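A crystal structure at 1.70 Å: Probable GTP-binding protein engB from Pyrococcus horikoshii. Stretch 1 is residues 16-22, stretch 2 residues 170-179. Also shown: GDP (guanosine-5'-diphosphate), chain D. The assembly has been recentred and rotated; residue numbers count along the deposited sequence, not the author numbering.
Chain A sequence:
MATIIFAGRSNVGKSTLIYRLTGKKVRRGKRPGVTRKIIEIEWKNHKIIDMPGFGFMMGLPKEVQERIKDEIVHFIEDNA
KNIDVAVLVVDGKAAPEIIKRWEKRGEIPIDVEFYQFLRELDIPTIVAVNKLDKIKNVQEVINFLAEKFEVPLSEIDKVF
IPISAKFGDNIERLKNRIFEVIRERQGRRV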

# COMPACT_ATOMS: atom_id res chain seq x y z
N THR A 16 -1.95 -5.26 -9.67
CA THR A 16 -0.83 -5.64 -10.54
C THR A 16 0.38 -6.15 -9.72
O THR A 16 1.00 -7.18 -10.04
N LEU A 17 0.71 -5.48 -8.63
CA LEU A 17 1.85 -5.89 -7.80
C LEU A 17 1.58 -7.28 -7.18
O LEU A 17 2.43 -8.14 -7.16
N ILE A 18 0.37 -7.50 -6.68
CA ILE A 18 0.03 -8.79 -6.08
C ILE A 18 0.16 -9.90 -7.10
O ILE A 18 0.63 -11.02 -6.77
N TYR A 19 -0.27 -9.62 -8.32
CA TYR A 19 -0.09 -10.60 -9.40
C TYR A 19 1.40 -10.84 -9.68
O TYR A 19 1.79 -11.98 -9.92
N ARG A 20 2.22 -9.79 -9.76
CA ARG A 20 3.67 -10.00 -9.98
C ARG A 20 4.32 -10.86 -8.87
O ARG A 20 5.19 -11.71 -9.13
N LEU A 21 3.88 -10.66 -7.63
CA LEU A 21 4.41 -11.36 -6.48
C LEU A 21 3.92 -12.81 -6.35
O LEU A 21 4.66 -13.71 -6.03
N THR A 22 2.67 -13.03 -6.68
CA THR A 22 2.09 -14.33 -6.45
C THR A 22 1.67 -15.14 -7.67
O THR A 22 1.33 -16.29 -7.52
N ASN A 170 12.71 -4.38 -9.65
CA ASN A 170 12.84 -4.49 -8.18
C ASN A 170 11.79 -5.29 -7.43
O ASN A 170 11.71 -5.19 -6.20
N ILE A 171 10.94 -6.03 -8.14
CA ILE A 171 9.96 -6.88 -7.48
C ILE A 171 10.66 -7.90 -6.60
O ILE A 171 10.23 -8.18 -5.49
N GLU A 172 11.77 -8.49 -7.06
CA GLU A 172 12.43 -9.46 -6.19
C GLU A 172 12.96 -8.79 -4.92
O GLU A 172 12.96 -9.40 -3.84
N ARG A 173 13.44 -7.56 -5.05
CA ARG A 173 13.95 -6.88 -3.86
C ARG A 173 12.79 -6.62 -2.86
O ARG A 173 12.98 -6.72 -1.63
N LEU A 174 11.59 -6.33 -3.39
CA LEU A 174 10.43 -6.06 -2.55
C LEU A 174 10.06 -7.36 -1.85
O LEU A 174 9.75 -7.36 -0.67
N LYS A 175 10.07 -8.48 -2.58
CA LYS A 175 9.77 -9.77 -1.98
C LYS A 175 10.80 -10.06 -0.87
O LYS A 175 10.45 -10.47 0.21
N ASN A 176 12.07 -9.85 -1.13
CA ASN A 176 13.09 -10.11 -0.10
C ASN A 176 12.86 -9.27 1.14
O ASN A 176 12.95 -9.74 2.22
N ARG A 177 12.54 -7.99 0.94
CA ARG A 177 12.26 -7.10 2.08
C ARG A 177 11.09 -7.63 2.94
O ARG A 177 11.15 -7.66 4.16
N ILE A 178 9.99 -7.99 2.31
CA ILE A 178 8.83 -8.51 2.99
C ILE A 178 9.22 -9.70 3.86
O ILE A 178 8.84 -9.76 5.02
N PHE A 179 9.97 -10.63 3.30
CA PHE A 179 10.33 -11.78 4.10
C PHE A 179 11.34 -11.50 5.15
O PHE A 179 11.31 -12.10 6.21

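Residues 16-22 form the end of a helix that begins earlier in the chain, and they cross helix 171-179 at 81°, with a closest axial approach of 10.5 Å. At so steep an angle the contact is compact, burying 309 Å² in all, and it is filled mainly by leucine and isoleucine side chains.

Thr16 takes no part in it. Its chi1 is m, and it serves the nucleotide instead: Thr16 N and Thr16 OG1 both donate hydrogen bonds to GDP O1A, at 2.9 and 2.6 Å, so that backbone and side chain together hold one phosphate oxygen. One residue on, Leu17 leaves its backbone sideways to the second helix, but its t,p rotamer brings the end of the side chain nearer. Leu17 CD1 lies 3.7 Å from Ile171 CD1 and also 3.7 Å from Leu174 CD2, and so bridges residues one turn apart. Ile171 (m,m) and Leu174 (t,p) both point toward stretch 1.

Ile18 and Tyr19 lie out of reach. Arg20 starts toward the partner helix, its CB 4.3 Å from Ile171 CD1, before the end of its side chain leads away to hydrogen-bond elsewhere in the structure.

Leu21 (m,t) is the centre of the packing, with 93 Å² covered, the largest share of any residue. Its CD2 approaches Ile171 CG2 at 3.8 Å and Lys175 CB at 4.0 Å, while Leu21 CD1 reaches Ile178 CD1 at 4.4 Å, a looser contact farther along the second helix. The polar link between the stretches is also made here: Lys175 NZ donates a weak hydrogen bond to Leu21 O at 3.3 Å, its extended first two torsions (t,t) followed by a turn at chi3 (m).

Thr22 points away; its OG1, with chi1 p, donates instead to Ile18 O at 2.6 Å, within its own helix.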

# COMPACT_ATOMS: atom_id res chain seq x y z
CB THR A 16 -0.35 -4.44 -11.42
OG1 THR A 16 -1.44 -3.98 -12.24
CG2 THR A 16 0.74 -4.92 -12.38
CB LEU A 17 2.07 -4.86 -6.67
CG LEU A 17 3.04 -5.23 -5.56
CD1 LEU A 17 4.39 -5.69 -6.15
CD2 LEU A 17 3.20 -4.05 -4.65
CB ILE A 18 -1.36 -8.77 -5.48
CG1 ILE A 18 -1.33 -7.93 -4.20
CG2 ILE A 18 -1.79 -10.23 -5.13
CD1 ILE A 18 -2.63 -7.65 -3.55
CB TYR A 19 -0.81 -10.11 -10.67
CG TYR A 19 -0.46 -10.92 -11.89
CD1 TYR A 19 -0.81 -12.26 -11.96
CD2 TYR A 19 0.26 -10.37 -12.94
CE1 TYR A 19 -0.43 -13.04 -13.06
CE2 TYR A 19 0.63 -11.16 -14.05
CZ TYR A 19 0.28 -12.47 -14.07
OH TYR A 19 0.69 -13.23 -15.13
CB ARG A 20 4.41 -8.69 -10.01
CG ARG A 20 4.18 -7.91 -11.22
CD ARG A 20 4.54 -8.73 -12.45
NE ARG A 20 4.49 -7.88 -13.63
CZ ARG A 20 4.97 -8.25 -14.80
NH1 ARG A 20 5.54 -9.46 -14.92
NH2 ARG A 20 4.88 -7.43 -15.84
CB LEU A 21 3.99 -10.60 -5.18
CG LEU A 21 4.85 -9.33 -4.95
CD1 LEU A 21 4.31 -8.57 -3.68
CD2 LEU A 21 6.34 -9.71 -4.71
CB THR A 22 0.78 -14.19 -5.66
OG1 THR A 22 -0.17 -13.50 -6.48
CG2 THR A 22 0.97 -13.32 -4.38
CB ASN A 170 12.93 -3.10 -7.53
CG ASN A 170 14.05 -2.26 -8.11
OD1 ASN A 170 15.12 -2.79 -8.41
ND2 ASN A 170 13.81 -0.95 -8.26
CB ILE A 171 9.07 -7.60 -8.51
CG1 ILE A 171 8.29 -6.55 -9.28
CG2 ILE A 171 8.19 -8.64 -7.81
CD1 ILE A 171 7.26 -5.86 -8.45
CB GLU A 172 13.58 -10.19 -6.90
CG GLU A 172 14.10 -11.35 -6.06
CD GLU A 172 15.31 -12.04 -6.69
OE1 GLU A 172 16.39 -11.41 -6.74
OE2 GLU A 172 15.18 -13.21 -7.13
CB ARG A 173 14.62 -5.54 -4.25
CG ARG A 173 15.62 -5.61 -5.40
CD ARG A 173 16.56 -4.39 -5.49
NE ARG A 173 17.16 -4.07 -4.19
CZ ARG A 173 18.35 -4.51 -3.76
NH1 ARG A 173 19.11 -5.30 -4.52
NH2 ARG A 173 18.76 -4.16 -2.54
CB LEU A 174 9.26 -5.49 -3.37
CG LEU A 174 7.92 -5.39 -2.63
CD1 LEU A 174 8.12 -4.51 -1.37
CD2 LEU A 174 6.85 -4.79 -3.51
CB LYS A 175 9.83 -10.87 -3.05
CG LYS A 175 9.08 -12.12 -2.69
CD LYS A 175 9.39 -13.24 -3.71
CE LYS A 175 9.14 -12.77 -5.16
NZ LYS A 175 7.98 -13.49 -5.85
CB ASN A 176 14.48 -9.78 -0.63
CG ASN A 176 14.92 -10.71 -1.71
OD1 ASN A 176 14.47 -11.87 -1.78
ND2 ASN A 176 15.82 -10.23 -2.58
CB ARG A 177 11.93 -5.68 1.57
CG ARG A 177 11.73 -4.55 2.63
CD ARG A 177 12.99 -3.86 3.12
NE ARG A 177 13.63 -4.67 4.14
CZ ARG A 177 13.56 -4.50 5.47
NH1 ARG A 177 12.88 -3.52 6.01
NH2 ARG A 177 14.14 -5.39 6.27
CB ILE A 178 7.79 -8.97 1.97
CG1 ILE A 178 7.19 -7.75 1.32
CG2 ILE A 178 6.73 -9.88 2.63
CD1 ILE A 178 6.18 -8.14 0.24
CB PHE A 179 10.70 -12.94 3.19
CG PHE A 179 9.49 -13.51 2.55
CD1 PHE A 179 9.27 -13.39 1.20
CD2 PHE A 179 8.48 -14.06 3.34
CE1 PHE A 179 8.08 -13.78 0.65
CE2 PHE A 179 7.29 -14.44 2.79
CZ PHE A 179 7.09 -14.30 1.43
PB GDP D . -5.13 -1.01 -8.31
O1B GDP D . -6.42 -0.27 -8.49
O2B GDP D . -4.17 -0.23 -7.33
O3B GDP D . -5.20 -2.52 -8.16
O3A GDP D . -4.38 -0.82 -9.69
PA GDP D . -4.05 -1.70 -10.98
O1A GDP D . -3.10 -2.78 -10.63
O2A GDP D . -5.37 -2.26 -11.62
O5' GDP D . -3.21 -0.71 -11.92
C5' GDP D . -3.94 0.45 -12.22
C4' GDP D . -3.35 1.13 -13.45
O4' GDP D . -1.90 1.43 -13.23
C3' GDP D . -3.32 0.34 -14.72
O3' GDP D . -3.69 0.85 -16.00
C2' GDP D . -1.99 -0.44 -14.65
O2' GDP D . -1.55 -0.78 -16.01
C1' GDP D . -1.09 0.72 -14.23
N9 GDP D . 0.16 0.32 -13.56
C8 GDP D . 0.34 -0.59 -12.50
N7 GDP D . 1.59 -0.66 -12.18
C5 GDP D . 2.30 0.19 -13.00
C6 GDP D . 3.67 0.55 -13.13
O6 GDP D . 4.52 0.07 -12.43
N1 GDP D . 4.04 1.48 -14.09
C2 GDP D . 3.10 2.04 -14.91
N2 GDP D . 3.51 2.96 -15.85
N3 GDP D . 1.82 1.73 -14.81
C4 GDP D . 1.39 0.81 -13.87